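Local coordinates for coatomer subunit delta (PDB 5FJZ), which forms part of the coatomer coat that probably carries dilysine-tagged proteins from Golgi to ER, its mu-homology domain here binding a tryptophan-motif peptide of Dsl1, at residues E21-E26 and S36-V41; F157-F162 and F207-P212; G14-I19 and D257-L262; L148-A153 and F224-R229; L58-D63 and A240-V245. All coordinates share one frame; numbering follows the deposited sequence. Where two conformers were deposited one is given.

In the fold
Contacts 1 and 3 are buried strand pairings in the long mixed sheet of the mu-homology domain. They share strand 15-27, which pairs antiparallel with 33-46 in contact 1 and parallel with 257-269 in contact 3, and both rest mainly on backbone hydrogen bonds. Contact 4 reaches the next strand, 220-229, and is only partly buried: a leucine lies on a phenylalanine, while a threonine-glutamate bond and two waters do the polar work. Contact 5, also partly buried, ties a turn to strand 241-246, whose side chains pack on contact 3. Contact 2, about 38 Å from contact 3 between centres, has no hydrogen bond across it; apolar side chains there join strands of two different sheets.

Contact 1. Residues E21-E26 and S36-V41; sequences EVINAE and SELKGV
Four backbone hydrogen bonds tie Val22 to Lys39 and Asn24 to Glu37. All are short and nearly straight, from Val22 N to Lys39 O at 2.8 Å to Asn24 N to Glu37 O at 2.7 Å. Between these pairs the alpha carbons carry CH...O contacts, such as Ser36 CA to Asn24 O at 3.1 Å. A water sits within bonding distance of both Val22 O and Glu37 O.

The two strands, 15-27 and 33-46, form an antiparallel beta hairpin within the region of delta-COP that interacts with Dsl1, and strand 257-269 pairs with the far edge of 15-27.

Apolar contact gathers on the face bearing Glu21, Ile23 and Leu38. Leu38 CD2 lies 3.9 Å from Glu21 CB, and its CD1 meets the glutamate's CG and CD; Ile23 CD1 is 4.1 Å from Leu38 CB. The same isoleucine methyl lies over the carbonyl oxygen of Glu37. CG of Glu21 is anti to its carbonyl carbon (chi1 -64°), and the extended chain carries OE2 to Thr237 and Trp109. An alanine at Glu21 would probably leave Leu38 CD1 short of packing and those two donors without their carboxylate.

On the other face, Asn24 and Glu37 run side by side; Glu37 OE2 forms a salt bridge with Arg110.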
# COMPACT_ATOMS: atom_id res chain seq x y z
N GLU A 21 -20.38 -0.24 -7.36
CA GLU A 21 -20.28 0.90 -6.43
C GLU A 21 -19.81 0.50 -5.07
O GLU A 21 -20.11 -0.63 -4.55
CB GLU A 21 -21.59 1.72 -6.36
CG GLU A 21 -21.84 2.33 -7.73
CD GLU A 21 -23.12 3.11 -7.87
OE1 GLU A 21 -24.08 2.82 -7.10
OE2 GLU A 21 -23.13 4.05 -8.71
N VAL A 22 -18.93 1.32 -4.52
CA VAL A 22 -18.35 1.13 -3.18
C VAL A 22 -18.60 2.34 -2.31
O VAL A 22 -18.45 3.45 -2.74
CB VAL A 22 -16.83 0.94 -3.28
CG1 VAL A 22 -16.17 0.83 -1.92
CG2 VAL A 22 -16.50 -0.25 -4.13
N ILE A 23 -19.09 2.09 -1.09
CA ILE A 23 -19.53 3.16 -0.21
C ILE A 23 -18.68 3.16 1.04
O ILE A 23 -18.59 2.13 1.72
CB ILE A 23 -21.05 3.10 0.11
CG1 ILE A 23 -21.52 4.24 1.04
CG2 ILE A 23 -21.46 1.73 0.66
CD1 ILE A 23 -21.48 5.58 0.38
N ASN A 24 -18.14 4.32 1.36
CA ASN A 24 -17.54 4.64 2.63
C ASN A 24 -18.49 5.58 3.40
O ASN A 24 -19.12 6.52 2.81
CB ASN A 24 -16.21 5.41 2.50
CG ASN A 24 -15.11 4.64 1.77
OD1 ASN A 24 -14.44 5.19 0.91
ND2 ASN A 24 -14.96 3.41 2.03
N ALA A 25 -18.57 5.35 4.71
CA ALA A 25 -19.38 6.19 5.56
C ALA A 25 -18.82 6.13 6.99
O ALA A 25 -18.41 5.03 7.47
CB ALA A 25 -20.83 5.75 5.50
N GLU A 26 -18.83 7.24 7.70
CA GLU A 26 -18.43 7.29 9.11
C GLU A 26 -19.47 8.00 10.01
O GLU A 26 -20.05 9.05 9.61
CB GLU A 26 -17.08 8.02 9.24
CG GLU A 26 -16.54 8.15 10.68
CD GLU A 26 -15.07 8.60 10.79
OE1 GLU A 26 -14.34 8.45 9.78
OE2 GLU A 26 -14.68 9.08 11.88
N SER A 36 -19.23 10.66 4.08
CA SER A 36 -19.47 9.57 3.22
C SER A 36 -18.80 9.81 1.86
O SER A 36 -18.54 10.93 1.44
CB SER A 36 -20.97 9.15 3.09
OG SER A 36 -21.78 10.24 2.65
N GLU A 37 -18.55 8.72 1.16
CA GLU A 37 -17.93 8.75 -0.13
C GLU A 37 -18.28 7.52 -0.90
O GLU A 37 -18.09 6.37 -0.44
CB GLU A 37 -16.42 8.90 -0.00
CG GLU A 37 -15.67 8.82 -1.35
CD GLU A 37 -14.17 8.57 -1.17
OE1 GLU A 37 -13.75 7.72 -0.34
OE2 GLU A 37 -13.40 9.25 -1.87
N LEU A 38 -18.84 7.73 -2.07
CA LEU A 38 -19.23 6.69 -2.98
C LEU A 38 -18.27 6.69 -4.19
O LEU A 38 -18.11 7.71 -4.85
CB LEU A 38 -20.69 6.89 -3.41
CG LEU A 38 -21.51 6.07 -4.44
CD1 LEU A 38 -20.87 5.81 -5.86
CD2 LEU A 38 -22.07 4.76 -3.90
N LYS A 39 -17.81 5.52 -4.58
CA LYS A 39 -16.96 5.37 -5.78
C LYS A 39 -17.55 4.43 -6.67
O LYS A 39 -18.07 3.36 -6.22
CB LYS A 39 -15.56 4.91 -5.35
CG LYS A 39 -14.81 5.97 -4.60
CD LYS A 39 -13.50 5.41 -4.00
CE LYS A 39 -12.29 5.76 -4.83
NZ LYS A 39 -11.06 5.80 -3.95
N GLY A 40 -17.58 4.72 -7.97
CA GLY A 40 -18.15 3.72 -8.91
C GLY A 40 -17.31 3.47 -10.11
O GLY A 40 -16.56 4.34 -10.48
N VAL A 41 -17.51 2.33 -10.73
CA VAL A 41 -16.88 2.02 -12.00
C VAL A 41 -17.82 1.26 -12.85
O VAL A 41 -18.59 0.38 -12.36
CB VAL A 41 -15.50 1.26 -11.76
CG1 VAL A 41 -15.70 -0.14 -11.22
CG2 VAL A 41 -14.76 1.04 -13.08
O HOH W 1 -15.95 4.80 -1.36

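Contact 2. Residues F157-F162 and F207-P212; sequences FTIPVF and FTIEAP
An inverse gamma turn centred on Pro160 ends strand 155-159, and the residues on its two sides, Ile159 and Val161, both direct their side chains at residues 207-211. The turn is closed by Val161 N to Ile159 O, 2.9 Å. Across the contact no hydrogen bond forms; it is carried by aliphatic groups and one ring, with one methyl also lying on a backbone oxygen.

Ile159 and Phe207 reach toward each other tip to tip. The isoleucine CD1 stands 3.9 Å from Phe207 CZ, with CG1 equally near CZ and also touching CE2. Phe207 has its CG between the backbone N and the carbonyl carbon (chi1 56°), and the ring projects from there to meet Ile159 with its far end.

Ile209 CD1 reaches both residues that flank Pro160. Its CG1 is anti to the backbone N (chi1 -170°), and CD1 comes 3.5 Å from Val161 CG2, a tight approach, while also lying 4.1 Å from Ile159 CB. The valine and isoleucine side chains meet at a slant. Val161 CG2 also rests 3.9 Å from Glu210 O, and its other methyl, CG1, is 4.2 Å from Ala211 CB. The next residue, Phe162, turns away and packs on an aromatic side chain of the bound Dsl1 peptide.

The contact packs the mixed sheet, through strand 155-159, against the four-stranded antiparallel sheet that contains strand 202-210. Around it Phe207 lies on Val140 and Ile142 of strand 137-146, Ile159 on Met220 of strand 220-229, and Ile209 on Pro163 and Leu217.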
# COMPACT_ATOMS: atom_id res chain seq x y z
N PHE A 157 -20.90 -7.27 11.49
CA PHE A 157 -20.38 -6.22 12.39
C PHE A 157 -19.12 -6.67 13.12
O PHE A 157 -19.09 -7.80 13.67
CB PHE A 157 -21.48 -5.86 13.42
CG PHE A 157 -22.76 -5.42 12.79
CD1 PHE A 157 -23.70 -6.39 12.37
CD2 PHE A 157 -23.06 -4.10 12.66
CE1 PHE A 157 -24.87 -6.00 11.72
CE2 PHE A 157 -24.21 -3.68 12.03
CZ PHE A 157 -25.14 -4.64 11.60
N THR A 158 -18.10 -5.85 13.10
CA THR A 158 -16.79 -6.20 13.71
C THR A 158 -16.48 -5.20 14.82
O THR A 158 -16.53 -4.01 14.65
CB THR A 158 -15.64 -6.32 12.66
OG1 THR A 158 -16.08 -7.34 11.78
CG2 THR A 158 -14.34 -6.69 13.35
N ILE A 159 -16.15 -5.75 15.98
CA ILE A 159 -15.75 -5.05 17.13
C ILE A 159 -14.29 -5.35 17.35
O ILE A 159 -13.91 -6.53 17.44
CB ILE A 159 -16.55 -5.52 18.43
CG1 ILE A 159 -18.02 -5.61 18.14
CG2 ILE A 159 -16.23 -4.56 19.56
CD1 ILE A 159 -18.64 -4.30 17.65
N PRO A 160 -13.43 -4.30 17.51
CA PRO A 160 -11.93 -4.47 17.59
C PRO A 160 -11.33 -4.91 18.95
O PRO A 160 -10.35 -4.33 19.43
CB PRO A 160 -11.43 -3.13 17.20
CG PRO A 160 -12.49 -2.21 17.71
CD PRO A 160 -13.80 -2.90 17.43
N VAL A 161 -11.84 -6.01 19.45
CA VAL A 161 -11.42 -6.56 20.72
C VAL A 161 -11.34 -8.04 20.53
O VAL A 161 -11.92 -8.59 19.59
CB VAL A 161 -12.34 -6.14 21.89
CG1 VAL A 161 -12.28 -4.67 22.13
CG2 VAL A 161 -13.74 -6.57 21.67
N PHE A 162 -10.58 -8.70 21.39
CA PHE A 162 -10.45 -10.16 21.32
C PHE A 162 -10.71 -10.71 22.73
O PHE A 162 -9.76 -10.82 23.52
CB PHE A 162 -8.99 -10.55 20.95
CG PHE A 162 -8.59 -10.15 19.55
CD1 PHE A 162 -8.24 -8.84 19.29
CD2 PHE A 162 -8.70 -11.01 18.52
CE1 PHE A 162 -7.96 -8.42 18.00
CE2 PHE A 162 -8.45 -10.61 17.22
CZ PHE A 162 -8.06 -9.32 16.97
N PHE A 207 -25.61 -7.39 22.11
CA PHE A 207 -24.72 -8.41 22.67
C PHE A 207 -23.94 -7.87 23.79
O PHE A 207 -23.85 -6.64 23.98
CB PHE A 207 -23.81 -8.99 21.55
CG PHE A 207 -23.05 -7.94 20.85
CD1 PHE A 207 -23.65 -7.13 19.88
CD2 PHE A 207 -21.81 -7.65 21.23
CE1 PHE A 207 -22.93 -6.09 19.27
CE2 PHE A 207 -21.10 -6.61 20.65
CZ PHE A 207 -21.66 -5.84 19.64
N THR A 208 -23.31 -8.78 24.55
CA THR A 208 -22.41 -8.46 25.56
C THR A 208 -21.02 -8.99 25.22
O THR A 208 -20.90 -10.11 24.83
CB THR A 208 -22.88 -9.10 26.89
OG1 THR A 208 -24.22 -8.63 27.20
CG2 THR A 208 -21.98 -8.66 28.02
N ILE A 209 -20.05 -8.15 25.37
CA ILE A 209 -18.68 -8.44 24.98
C ILE A 209 -17.76 -7.85 26.00
O ILE A 209 -17.98 -6.76 26.51
CB ILE A 209 -18.38 -7.92 23.54
CG1 ILE A 209 -17.02 -8.45 23.04
CG2 ILE A 209 -18.41 -6.40 23.47
CD1 ILE A 209 -16.84 -8.24 21.50
N GLU A 210 -16.67 -8.57 26.31
CA GLU A 210 -15.60 -8.06 27.20
C GLU A 210 -14.70 -7.03 26.52
O GLU A 210 -14.28 -7.27 25.42
CB GLU A 210 -14.67 -9.18 27.66
CG GLU A 210 -15.23 -10.09 28.72
CD GLU A 210 -14.18 -11.06 29.25
OE1 GLU A 210 -13.09 -11.19 28.62
OE2 GLU A 210 -14.44 -11.68 30.30
N ALA A 211 -14.41 -5.93 27.21
CA ALA A 211 -13.44 -4.97 26.79
C ALA A 211 -12.93 -4.26 28.01
O ALA A 211 -13.65 -4.16 29.01
CB ALA A 211 -14.10 -3.95 25.85
N PRO A 212 -11.72 -3.68 27.93
CA PRO A 212 -11.15 -3.02 29.10
C PRO A 212 -11.72 -1.66 29.44
O PRO A 212 -11.70 -1.27 30.60
CB PRO A 212 -9.65 -2.91 28.75
CG PRO A 212 -9.53 -3.09 27.28
CD PRO A 212 -10.73 -3.88 26.86

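Contact 3. Residues G14-I19 and D257-L262; sequences GILISI and DVITSL
Leu16 packs beside Asp257 and Ile259 at the start of strand 257-269, where two strands, drawn from near the two ends of the chain, lie parallel in the mixed sheet of the mu-homology domain. The segment axes approach to 4.6 Å and run 19° apart.

From CB, the leucine chain passes to a CG set anti to the backbone N (chi1 178°), and beyond it the two methyls part company. CD1 does most of the touching: it lies 3.8 Å from Asp257 O, close to Asp257 CB, and touches both CG1 and CD1 of Ile259, the latter at 3.9 Å. CD2 has a narrower role, meeting the same Ile259 CD1. The leucine therefore bridges Asp257 and Ile259, two residues on the same face, while in the conformer given the carboxylate of Asp257 leads away to a salt bridge with Arg229.

On the opposite face Ile17, Ile19, Val258 and Thr260 pack together. Ile19 CD1 comes 4.1 Å from Val258 CG1, its CB sits 4.0 Å from Thr260 CG2, and Ile17 CB lies near Val258 CG2. This face is covered by strand 241-246, with Ile241 and Val244 against Ile17.

Five backbone hydrogen bonds hold the register, with donors taken in turn from the two strands: Asp257 N to Ile15 O, the longest at 3.1 Å, Ile17 N to Asp257 O, Ile259 N to Ile17 O, Ile19 N to Ile259 O and Ser261 N to Ile19 O. In the middle of the ladder Ile259 N approaches Ile17 O at 2.8 Å, and that same oxygen takes a CH...O contact from Val258 CA at 3.1 Å.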
# COMPACT_ATOMS: atom_id res chain seq x y z
N GLY A 14 -21.04 -13.13 -24.03
CA GLY A 14 -20.64 -12.29 -25.13
C GLY A 14 -20.18 -10.92 -24.67
O GLY A 14 -18.98 -10.56 -24.72
N ILE A 15 -21.14 -10.13 -24.24
CA ILE A 15 -20.91 -8.86 -23.56
C ILE A 15 -21.45 -8.94 -22.15
O ILE A 15 -22.62 -9.27 -21.95
CB ILE A 15 -21.59 -7.67 -24.28
CG1 ILE A 15 -20.92 -7.46 -25.65
CG2 ILE A 15 -21.45 -6.39 -23.47
CD1 ILE A 15 -21.53 -6.40 -26.50
N LEU A 16 -20.62 -8.55 -21.18
CA LEU A 16 -21.08 -8.41 -19.81
C LEU A 16 -20.65 -7.10 -19.27
O LEU A 16 -19.43 -6.80 -19.25
CB LEU A 16 -20.56 -9.57 -18.92
CG LEU A 16 -20.94 -9.50 -17.44
CD1 LEU A 16 -22.46 -9.73 -17.24
CD2 LEU A 16 -20.22 -10.59 -16.70
N ILE A 17 -21.63 -6.31 -18.79
CA ILE A 17 -21.36 -5.01 -18.23
C ILE A 17 -21.56 -5.06 -16.72
O ILE A 17 -22.58 -5.58 -16.25
CB ILE A 17 -22.29 -3.93 -18.86
CG1 ILE A 17 -21.97 -3.74 -20.36
CG2 ILE A 17 -22.17 -2.64 -18.09
CD1 ILE A 17 -23.11 -3.10 -21.10
N SER A 18 -20.56 -4.59 -15.95
CA SER A 18 -20.62 -4.60 -14.50
C SER A 18 -20.61 -3.18 -14.01
O SER A 18 -19.72 -2.40 -14.34
CB SER A 18 -19.45 -5.38 -13.92
OG SER A 18 -19.54 -5.39 -12.52
N ILE A 19 -21.63 -2.81 -13.19
CA ILE A 19 -21.66 -1.50 -12.61
C ILE A 19 -21.42 -1.67 -11.12
O ILE A 19 -22.28 -2.28 -10.39
CB ILE A 19 -23.03 -0.85 -12.87
CG1 ILE A 19 -23.29 -0.73 -14.39
CG2 ILE A 19 -23.13 0.53 -12.23
CD1 ILE A 19 -24.72 -0.32 -14.75
N ASP A 257 -25.55 -8.57 -21.11
CA ASP A 257 -26.08 -8.69 -19.77
C ASP A 257 -25.41 -7.66 -18.88
O ASP A 257 -24.33 -7.13 -19.23
CB ASP A 257 -25.73 -10.07 -19.26
CG ASP A 257 -26.91 -11.00 -19.10
OD1 ASP A 257 -27.61 -11.20 -20.11
OD2 ASP A 257 -27.14 -11.57 -18.00
N VAL A 258 -26.01 -7.40 -17.73
CA VAL A 258 -25.55 -6.38 -16.79
C VAL A 258 -25.63 -6.99 -15.39
O VAL A 258 -26.64 -7.65 -15.06
CB VAL A 258 -26.44 -5.17 -16.85
CG1 VAL A 258 -26.06 -4.10 -15.81
CG2 VAL A 258 -26.42 -4.52 -18.26
N ILE A 259 -24.55 -6.79 -14.63
CA ILE A 259 -24.52 -7.01 -13.21
C ILE A 259 -24.35 -5.69 -12.50
O ILE A 259 -23.43 -4.92 -12.86
CB ILE A 259 -23.38 -7.94 -12.87
CG1 ILE A 259 -23.64 -9.31 -13.44
CG2 ILE A 259 -23.14 -7.98 -11.32
CD1 ILE A 259 -22.47 -10.25 -13.37
N THR A 260 -25.20 -5.37 -11.50
CA THR A 260 -24.94 -4.25 -10.59
C THR A 260 -24.55 -4.71 -9.20
O THR A 260 -24.98 -5.81 -8.76
CB THR A 260 -26.08 -3.29 -10.37
OG1 THR A 260 -27.20 -4.04 -9.86
CG2 THR A 260 -26.46 -2.61 -11.64
N SER A 261 -23.68 -3.97 -8.54
CA SER A 261 -23.21 -4.32 -7.13
C SER A 261 -22.99 -3.08 -6.28
O SER A 261 -22.72 -1.97 -6.80
CB SER A 261 -21.94 -5.17 -7.08
OG SER A 261 -20.94 -4.60 -7.89
N LEU A 262 -23.10 -3.28 -4.95
CA LEU A 262 -22.81 -2.26 -3.92
C LEU A 262 -22.17 -2.97 -2.75
O LEU A 262 -22.64 -4.08 -2.38
CB LEU A 262 -24.07 -1.57 -3.44
CG LEU A 262 -23.89 -0.50 -2.37
CD1 LEU A 262 -23.22 0.74 -2.90
CD2 LEU A 262 -25.26 -0.15 -1.79

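Contact 4. Residues L148-A153 and F224-R229; sequences LETELA and FQESTR
Leu152 lays its CD1 over one face of the Phe224 ring, 4.2 Å above the plane and shifted toward the rim, while CD2 lies 4.2 Å from ring atom CD1. The leucine belongs to the short strand 152-153 and Phe224 lies within the run of strand 220-229 in the mixed sheet of the mu-homology domain; here the two backbones are linked by water instead of by direct pairing. Phe224 also makes an edge-to-face contact with Tyr267. The same Leu152 CD2 reaches 4.2 Å from Glu226 CG, so the leucine spans both residues.

At the more open side Thr150 OG1 donates to Glu226 OE1 at 2.6 Å, using the syn lone pair of the carboxylate oxygen, and the two side chains cross at about a right angle. Glu226 has its CG between the backbone N and the carbonyl carbon (chi1 67°) and bends at chi2 to bring the carboxylate there. An alanine at Glu226 would probably leave the Thr150 hydroxyl without this acceptor and open a gap beside Leu152 CD2.

Two waters complete the join. One accepts from Ala153 N and donates to Gln225 O; the second accepts from Gln225 N and donates to Ala153 O at 2.7 Å.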
# COMPACT_ATOMS: atom_id res chain seq x y z
N LEU A 148 -32.45 0.81 1.55
CA LEU A 148 -32.46 0.10 0.32
C LEU A 148 -33.81 -0.55 0.03
O LEU A 148 -34.55 -0.89 0.97
CB LEU A 148 -31.40 -1.01 0.36
CG LEU A 148 -29.98 -0.47 0.37
CD1 LEU A 148 -29.04 -1.65 0.53
CD2 LEU A 148 -29.67 0.25 -0.91
N GLU A 149 -34.09 -0.75 -1.25
CA GLU A 149 -35.32 -1.45 -1.72
C GLU A 149 -35.16 -2.93 -1.76
O GLU A 149 -36.11 -3.65 -2.07
CB GLU A 149 -35.69 -0.99 -3.14
CG GLU A 149 -35.94 0.48 -3.32
CD GLU A 149 -37.40 0.88 -3.16
OE1 GLU A 149 -38.06 0.54 -2.16
OE2 GLU A 149 -37.92 1.55 -4.09
N THR A 150 -33.95 -3.41 -1.50
CA THR A 150 -33.74 -4.86 -1.48
C THR A 150 -33.09 -5.20 -0.17
O THR A 150 -32.61 -4.32 0.54
CB THR A 150 -32.87 -5.34 -2.66
OG1 THR A 150 -31.58 -4.74 -2.57
CG2 THR A 150 -33.50 -4.97 -4.02
N GLU A 151 -33.16 -6.48 0.18
CA GLU A 151 -32.62 -6.97 1.45
C GLU A 151 -31.09 -6.94 1.38
O GLU A 151 -30.49 -7.08 0.29
CB GLU A 151 -33.17 -8.37 1.75
CG GLU A 151 -32.73 -9.51 0.82
CD GLU A 151 -32.77 -10.87 1.51
OE1 GLU A 151 -33.71 -11.10 2.33
OE2 GLU A 151 -31.83 -11.69 1.28
N LEU A 152 -30.43 -6.73 2.53
CA LEU A 152 -29.02 -7.03 2.65
C LEU A 152 -28.89 -8.36 3.39
O LEU A 152 -29.50 -8.54 4.48
CB LEU A 152 -28.30 -5.96 3.43
CG LEU A 152 -28.12 -4.61 2.79
CD1 LEU A 152 -27.53 -3.66 3.78
CD2 LEU A 152 -27.23 -4.72 1.57
N ALA A 153 -28.14 -9.29 2.81
CA ALA A 153 -27.96 -10.60 3.41
C ALA A 153 -26.57 -10.71 4.00
O ALA A 153 -25.63 -10.06 3.49
CB ALA A 153 -28.16 -11.68 2.38
N PHE A 224 -20.96 -5.36 4.21
CA PHE A 224 -22.05 -5.84 3.43
C PHE A 224 -21.79 -5.68 1.94
O PHE A 224 -20.89 -4.95 1.51
CB PHE A 224 -23.36 -5.13 3.78
CG PHE A 224 -23.34 -3.60 3.56
CD1 PHE A 224 -23.47 -3.04 2.27
CD2 PHE A 224 -23.12 -2.74 4.63
CE1 PHE A 224 -23.48 -1.69 2.09
CE2 PHE A 224 -23.10 -1.35 4.42
CZ PHE A 224 -23.29 -0.85 3.16
N GLN A 225 -22.51 -6.46 1.16
CA GLN A 225 -22.31 -6.52 -0.28
C GLN A 225 -23.57 -7.08 -0.86
O GLN A 225 -24.02 -8.15 -0.45
CB GLN A 225 -21.08 -7.41 -0.60
CG GLN A 225 -20.64 -7.50 -2.08
CD GLN A 225 -19.35 -8.28 -2.36
OE1 GLN A 225 -19.09 -8.62 -3.50
NE2 GLN A 225 -18.55 -8.56 -1.32
N GLU A 226 -24.09 -6.46 -1.90
CA GLU A 226 -25.15 -7.09 -2.70
C GLU A 226 -24.96 -6.92 -4.20
O GLU A 226 -24.37 -5.95 -4.61
CB GLU A 226 -26.53 -6.49 -2.27
CG GLU A 226 -26.72 -5.01 -2.63
CD GLU A 226 -28.12 -4.64 -3.11
OE1 GLU A 226 -29.09 -5.29 -2.64
OE2 GLU A 226 -28.26 -3.69 -3.92
N SER A 227 -25.44 -7.87 -5.00
CA SER A 227 -25.37 -7.75 -6.46
C SER A 227 -26.59 -8.34 -7.15
O SER A 227 -27.24 -9.26 -6.60
CB SER A 227 -24.12 -8.40 -6.99
OG SER A 227 -24.08 -9.75 -6.59
N THR A 228 -26.89 -7.85 -8.33
CA THR A 228 -28.05 -8.31 -9.14
C THR A 228 -27.59 -8.48 -10.60
O THR A 228 -26.94 -7.62 -11.11
CB THR A 228 -29.32 -7.43 -8.94
OG1 THR A 228 -29.98 -7.22 -10.18
CG2 THR A 228 -29.04 -6.05 -8.29
N ARG A 229 -27.92 -9.61 -11.23
CA ARG A 229 -27.73 -9.78 -12.66
C ARG A 229 -29.07 -9.59 -13.35
O ARG A 229 -29.99 -10.37 -13.10
CB ARG A 229 -27.15 -11.17 -12.96
CG ARG A 229 -26.86 -11.36 -14.44
CD ARG A 229 -25.91 -12.52 -14.59
NE ARG A 229 -25.56 -12.68 -15.99
CZ ARG A 229 -24.42 -13.16 -16.44
NH1 ARG A 229 -23.49 -13.60 -15.61
NH2 ARG A 229 -24.22 -13.21 -17.74
O HOH W 2 -26.66 -8.81 0.34
O HOH W 3 -25.12 -7.63 2.42

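Contact 5. Residues L58-D63 and A240-V245; sequences LADSID and AIQSVV
The side chains of Leu58 and Ile241 leave the backbone in diverging directions and cross at a slant, meeting only at their ends: Leu58 CD2 lies 3.9 Å from Ile241 CD1. In Ile241, CG1 is anti to the carbonyl carbon (chi1 -59°), and from it the terminal methyl CD1 comes back within range of the leucine. Leu42 of strand 33-46 touches both residues.

One residue further along, Ala59 CB and Ala240 CB, the two alanine methyls, sit 4.0 Å apart. Beside them Ile62 points its side chain toward the other segment, and its CD1 comes 3.4 Å from Ala240 O. That oxygen also accepts the bond from Ala59 N at 2.9 Å, with the donor standing above the carbonyl plane, 43° out of it.

A type I beta turn over residues 59-62, closed by Ile62 N to Ala59 O just where strand 54-58 ends, brings Ile62 back alongside Ala240. On the partner strand Gln242 and Ser243 both face Lys57, a classic beta bulge in this small antiparallel sheet of the mu-homology domain.

Gln242 heads toward the turn, its CB resting 3.7 Å from Leu58 O. Past a bend at chi2 its amide meets the carboxylate of Asp60, the two side chains crossing with their planes 64° apart. Lys86 NZ bonds the backbone oxygens of Asp60 and Ile62 on the turn.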
# COMPACT_ATOMS: atom_id res chain seq x y z
N LEU A 58 -25.73 4.69 -22.27
CA LEU A 58 -26.18 4.72 -20.89
C LEU A 58 -27.65 5.11 -20.85
O LEU A 58 -28.11 5.81 -21.74
CB LEU A 58 -25.38 5.72 -20.12
CG LEU A 58 -23.82 5.56 -20.13
CD1 LEU A 58 -23.12 6.53 -19.28
CD2 LEU A 58 -23.40 4.18 -19.69
N ALA A 59 -28.34 4.73 -19.77
CA ALA A 59 -29.78 5.05 -19.59
C ALA A 59 -30.05 6.55 -19.63
O ALA A 59 -29.23 7.41 -19.24
CB ALA A 59 -30.32 4.53 -18.28
N ASP A 60 -31.16 6.87 -20.28
CA ASP A 60 -31.50 8.27 -20.53
C ASP A 60 -31.68 9.01 -19.20
O ASP A 60 -31.52 10.25 -19.11
CB ASP A 60 -32.78 8.30 -21.34
CG ASP A 60 -32.57 8.01 -22.82
OD1 ASP A 60 -31.57 8.56 -23.37
OD2 ASP A 60 -33.42 7.30 -23.43
N SER A 61 -32.00 8.26 -18.14
CA SER A 61 -32.23 8.88 -16.79
C SER A 61 -30.97 9.39 -16.12
O SER A 61 -31.07 10.05 -15.10
CB SER A 61 -32.94 7.91 -15.84
OG SER A 61 -32.22 6.68 -15.71
N ILE A 62 -29.80 9.09 -16.67
CA ILE A 62 -28.55 9.48 -16.01
C ILE A 62 -28.19 10.85 -16.42
O ILE A 62 -28.15 11.18 -17.63
CB ILE A 62 -27.38 8.57 -16.40
CG1 ILE A 62 -27.71 7.19 -15.87
CG2 ILE A 62 -26.04 9.06 -15.85
CD1 ILE A 62 -27.15 6.10 -16.71
N ASP A 63 -27.76 11.62 -15.44
CA ASP A 63 -27.18 12.90 -15.79
C ASP A 63 -25.62 12.87 -15.84
O ASP A 63 -24.94 13.08 -14.83
CB ASP A 63 -27.57 13.85 -14.71
CG ASP A 63 -27.14 15.25 -14.98
OD1 ASP A 63 -26.62 15.62 -16.05
OD2 ASP A 63 -27.37 16.07 -14.05
N ALA A 240 -27.12 2.78 -15.15
CA ALA A 240 -27.77 1.68 -15.87
C ALA A 240 -27.51 1.87 -17.38
O ALA A 240 -27.09 2.91 -17.83
CB ALA A 240 -29.27 1.70 -15.59
N ILE A 241 -27.76 0.80 -18.14
CA ILE A 241 -27.51 0.73 -19.54
C ILE A 241 -28.86 0.71 -20.27
O ILE A 241 -29.79 -0.01 -19.87
CB ILE A 241 -26.78 -0.57 -19.88
CG1 ILE A 241 -25.45 -0.64 -19.12
CG2 ILE A 241 -26.54 -0.70 -21.40
CD1 ILE A 241 -24.50 0.50 -19.38
N GLN A 242 -28.92 1.46 -21.35
CA GLN A 242 -30.13 1.49 -22.22
C GLN A 242 -30.04 0.50 -23.34
O GLN A 242 -30.96 -0.25 -23.63
CB GLN A 242 -30.10 2.86 -22.82
CG GLN A 242 -31.09 3.09 -23.88
CD GLN A 242 -31.76 4.36 -23.43
OE1 GLN A 242 -31.50 5.44 -23.95
NE2 GLN A 242 -32.54 4.25 -22.30
N SER A 243 -28.89 0.48 -24.01
CA SER A 243 -28.68 -0.52 -25.02
C SER A 243 -27.18 -0.62 -25.30
O SER A 243 -26.35 0.23 -24.89
CB SER A 243 -29.38 -0.17 -26.33
OG SER A 243 -28.90 1.09 -26.78
N VAL A 244 -26.88 -1.67 -26.05
CA VAL A 244 -25.58 -1.81 -26.65
C VAL A 244 -25.81 -1.98 -28.20
O VAL A 244 -26.68 -2.73 -28.63
CB VAL A 244 -24.88 -3.05 -26.08
CG1 VAL A 244 -23.51 -3.22 -26.77
CG2 VAL A 244 -24.64 -2.94 -24.58
N VAL A 245 -24.90 -1.40 -28.97
CA VAL A 245 -25.10 -1.10 -30.32
C VAL A 245 -23.76 -1.28 -31.06
O VAL A 245 -22.71 -1.06 -30.50
CB VAL A 245 -25.63 0.36 -30.22
CG1 VAL A 245 -24.80 1.39 -30.94
CG2 VAL A 245 -27.14 0.43 -30.35